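FBP protein (Leishmania major, PDB 5OEY) hydrolyses the 1-phosphate of fructose 1,6-bisphosphate to give fructose 6-phosphate and phosphate, a magnesium-dependent step of gluconeogenesis carried out by a homotetramer. Local coordinates at the interface of chains A and B and the interface of chains A and C. Sequence-based numbering; all coordinates share one arbitrary frame. Chains: chain A/B/C, FBP protein.

Contact 1: the interface of chains A and B. Residues chain A 30, 33, 87-89; chain B 17, 29, 33.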
loop_
_atom_site.group_PDB
_atom_site.type_symbol
_atom_site.label_atom_id
_atom_site.label_comp_id
_atom_site.label_asym_id
_atom_site.label_seq_id
_atom_site.Cartn_x
_atom_site.Cartn_y
_atom_site.Cartn_z
ATOM N N LEU A 30 3.113 10.284 23.756
ATOM C CA LEU A 30 1.857 10.660 23.127
ATOM C C LEU A 30 2.085 11.711 22.075
ATOM O O LEU A 30 1.450 11.687 21.024
ATOM C CB LEU A 30 0.867 11.187 24.172
ATOM C CG LEU A 30 0.289 10.214 25.222
ATOM C CD1 LEU A 30 -0.839 10.917 25.975
ATOM C CD2 LEU A 30 -0.214 8.906 24.624
ATOM N N MET A 33 3.574 10.040 19.029
ATOM C CA MET A 33 2.478 9.410 18.296
ATOM C C MET A 33 1.727 10.358 17.406
ATOM O O MET A 33 1.432 10.050 16.249
ATOM C CB MET A 33 1.465 8.820 19.242
ATOM C CG MET A 33 1.457 7.314 19.259
ATOM S SD MET A 33 1.509 6.805 20.971
ATOM C CE MET A 33 3.197 6.205 20.983
ATOM N N SER A 87 -5.357 16.828 19.913
ATOM C CA SER A 87 -5.998 15.673 20.544
ATOM C C SER A 87 -5.027 14.804 21.392
ATOM O O SER A 87 -5.456 13.914 22.116
ATOM C CB SER A 87 -6.679 14.814 19.468
ATOM O OG SER A 87 -5.707 14.154 18.670
ATOM N N SER A 88 -3.725 15.035 21.270
ATOM C CA SER A 88 -2.718 14.204 21.951
ATOM C C SER A 88 -2.769 14.358 23.451
ATOM O O SER A 88 -2.345 13.467 24.175
ATOM C CB SER A 88 -1.301 14.563 21.475
ATOM O OG SER A 88 -0.879 15.799 22.036
ATOM N N THR A 89 -3.229 15.520 23.905
ATOM C CA THR A 89 -3.233 15.918 25.323
ATOM C C THR A 89 -1.827 16.236 25.882
ATOM O O THR A 89 -1.648 16.336 27.105
ATOM C CB THR A 89 -3.973 14.907 26.261
ATOM O OG1 THR A 89 -3.179 13.724 26.479
ATOM C CG2 THR A 89 -5.334 14.533 25.691
ATOM N N ILE B 17 -7.345 7.802 24.077
ATOM C CA ILE B 17 -6.820 8.965 24.836
ATOM C C ILE B 17 -7.973 9.811 25.356
ATOM O O ILE B 17 -8.020 10.139 26.530
ATOM C CB ILE B 17 -5.852 9.813 23.985
ATOM C CG1 ILE B 17 -4.530 9.054 23.792
ATOM C CG2 ILE B 17 -5.571 11.152 24.644
ATOM C CD1 ILE B 17 -3.635 9.598 22.688
ATOM N N THR B 29 -3.321 3.287 27.173
ATOM C CA THR B 29 -2.933 3.790 25.845
ATOM C C THR B 29 -1.685 3.073 25.261
ATOM O O THR B 29 -1.633 2.728 24.082
ATOM C CB THR B 29 -2.638 5.301 25.910
ATOM O OG1 THR B 29 -3.731 5.980 26.535
ATOM C CG2 THR B 29 -2.426 5.875 24.549
ATOM N N MET B 33 -1.397 0.582 22.012
ATOM C CA MET B 33 -0.350 0.696 21.000
ATOM C C MET B 33 0.360 -0.618 20.691
ATOM O O MET B 33 0.586 -0.956 19.529
ATOM C CB MET B 33 0.723 1.675 21.439
ATOM C CG MET B 33 0.723 2.954 20.655
ATOM S SD MET B 33 0.738 4.299 21.836
ATOM C CE MET B 33 -0.950 4.857 21.625
#

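Contact 2: the interface of chains A and C. Residues chain A 50, 55, 127-128; chain C 202-203, 261.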
loop_
_atom_site.group_PDB
_atom_site.type_symbol
_atom_site.label_atom_id
_atom_site.label_comp_id
_atom_site.label_asym_id
_atom_site.label_seq_id
_atom_site.Cartn_x
_atom_site.Cartn_y
_atom_site.Cartn_z
ATOM N N GLY A 50 -1.331 13.778 -7.183
ATOM C CA GLY A 50 -1.640 13.911 -8.607
ATOM C C GLY A 50 -3.024 13.429 -9.025
ATOM O O GLY A 50 -3.651 14.031 -9.886
ATOM N N LEU A 55 -2.303 18.916 -6.498
ATOM C CA LEU A 55 -1.062 19.439 -6.977
ATOM C C LEU A 55 -1.380 20.924 -7.196
ATOM O O LEU A 55 -2.551 21.327 -7.295
ATOM C CB LEU A 55 -0.568 18.586 -8.170
ATOM C CG LEU A 55 0.211 17.326 -7.741
ATOM C CD1 LEU A 55 0.901 16.736 -8.969
ATOM C CD2 LEU A 55 1.241 17.608 -6.646
ATOM N N ASP A 127 4.916 19.725 -7.172
ATOM C CA ASP A 127 4.556 19.568 -8.570
ATOM C C ASP A 127 5.614 18.908 -9.437
ATOM O O ASP A 127 5.254 18.301 -10.435
ATOM C CB ASP A 127 4.176 20.898 -9.204
ATOM C CG ASP A 127 3.019 21.574 -8.506
ATOM O OD1 ASP A 127 2.561 21.076 -7.451
ATOM O OD2 ASP A 127 2.562 22.620 -9.007
ATOM N N ALA A 128 6.893 19.037 -9.070
ATOM C CA ALA A 128 7.984 18.373 -9.778
ATOM C C ALA A 128 8.550 17.125 -9.114
ATOM O O ALA A 128 9.629 16.641 -9.502
ATOM C CB ALA A 128 9.102 19.371 -10.017
ATOM N N THR C 202 -1.757 11.437 -15.055
ATOM C CA THR C 202 -1.885 12.639 -14.247
ATOM C C THR C 202 -1.385 13.903 -14.925
ATOM O O THR C 202 -1.852 14.992 -14.602
ATOM C CB THR C 202 -1.124 12.496 -12.913
ATOM O OG1 THR C 202 0.235 12.107 -13.168
ATOM C CG2 THR C 202 -1.807 11.467 -12.006
ATOM N N HIS C 203 -0.409 13.790 -15.809
ATOM C CA HIS C 203 0.214 14.955 -16.461
ATOM C C HIS C 203 0.160 14.769 -17.990
ATOM O O HIS C 203 1.182 14.439 -18.617
ATOM C CB HIS C 203 1.678 15.117 -16.005
ATOM C CG HIS C 203 1.836 15.413 -14.555
ATOM N ND1 HIS C 203 1.604 14.468 -13.576
ATOM C CD2 HIS C 203 2.251 16.527 -13.918
ATOM C CE1 HIS C 203 1.822 15.007 -12.392
ATOM N NE2 HIS C 203 2.218 16.256 -12.572
ATOM N N LEU C 261 8.682 20.168 -16.315
ATOM C CA LEU C 261 7.465 20.699 -15.730
ATOM C C LEU C 261 7.563 22.185 -15.427
ATOM O O LEU C 261 6.625 22.909 -15.692
ATOM C CB LEU C 261 7.071 19.945 -14.460
ATOM C CG LEU C 261 6.748 18.452 -14.589
ATOM C CD1 LEU C 261 6.146 17.958 -13.289
ATOM C CD2 LEU C 261 5.802 18.138 -15.739
HETATM O O HOH W 1 2.568 18.677 -11.329
#

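Contact 1: the interface of chains A and B
The carbonyl of A:Ser87, part of a flat peptide unit, points its oxygen O almost straight at the gamma-methyl CG2 of B:Ile17, 3.7 Å away; the methyl sits at the tip of the carbonyl and over no face of the peptide. At the next peptide, A:Ser88 O receives the hydroxyl OG1 of A:Thr89 at 2.5 Å. That donor sits well to the side of the carbonyl, with a C=O···OG1 angle of 111°, and is tilted 16° from its plane. With OG1 turned back to its own chain, A:Thr89 presents CG2 to B:Ile17 CG2 at 3.5 Å; the two side chains pass antiparallel. B:Ile17 uses both branches. CG1 is anti to the carbonyl carbon (chi1 -72°), and its extended arm carries CD1 to within 4.0 Å of A:Leu30 CD2. The same leucine methyl meets B:Thr29 CG2 at 3.8 Å, its side chain running at about a right angle to the threonine's. Farther along the paired helices A:Met33 and B:Met33, both bent at chi2 and chi3, point tip to tip in a two-fold related pair; their sulfur separation is modelled too short, leaving the fine geometry doubtful. This apolar subunit contact joins the 27-48 helices of both chains, and sets B helix 12-19 against the end of A helix 72-87 and the loop after it. B:Thr29 also belongs to the AMP site, so the packing could help convey effector binding between subunits of the tetramer.

Contact 2: the interface of chains A and C
A:Asp127 and C:His203 meet through a water, a polar link of this patch. Water 1 lies 2.9 Å from the backbone carbonyl A:Asp127 O and 2.7 Å from the imidazole nitrogen C:His203 NE2, with 146° at the hydrogen in the latter bond. The water sits in the ring plane, at its edge. The other ring nitrogen is held from within chain C: C:Thr202 OG1, also in plane, hydrogen-bonds C:His203 ND1 at 2.8 Å. The imidazole is thus gripped at both nitrogens, which should restrain its rotation and keep NE2 directed to the water. C:His203 CG is anti to its carbonyl carbon (chi1 -64°), a turn that carries the ring toward chain A.

Van der Waals contacts flank this bridge. The methyl A:Leu55 CD1 lies off the CE1–NE2 edge, somewhat out of the ring plane but not over the face, and is 3.9 Å from C:His203 CE1; the two side chains cross nearly perpendicularly. To one side, the methyl C:Thr202 CG2 rests against a backbone carbonyl, 3.8 Å from the carbon C of A:Gly50, while the hydroxyl of that threonine serves the histidine. On the other, C:Leu261 turns its CD1 branch toward the backbone of chain A, 4.0 Å from A:Ala128 CA.

Chain A supplies a loop with A:Gly50 and A:Leu55, beyond helix 27-48, and the end of 3-10 helix 123-128, which follows the metal-binding segment containing A:Asp118 and A:Asp121. Chain C answers with the end of strand 198-203 and the last turn of helix 252-262.

Contact 1 and contact 2 lie about 35 Å apart, measured between the centres of their C-alpha atoms, and join chain A to two different neighbours, B and C. They share no residue of chain A, yet helix 27-48 spans the gap: it packs in contact 1 and leads at its far end into the loop used in contact 2. Each contact has a two-fold twin, and together the two interface types can build the homotetramer. Contact 1 includes an AMP-site residue and contact 2 uses the 3-10 helix that follows the metal-binding segment; the helix may link effector and active sites, though the structure alone does not show this.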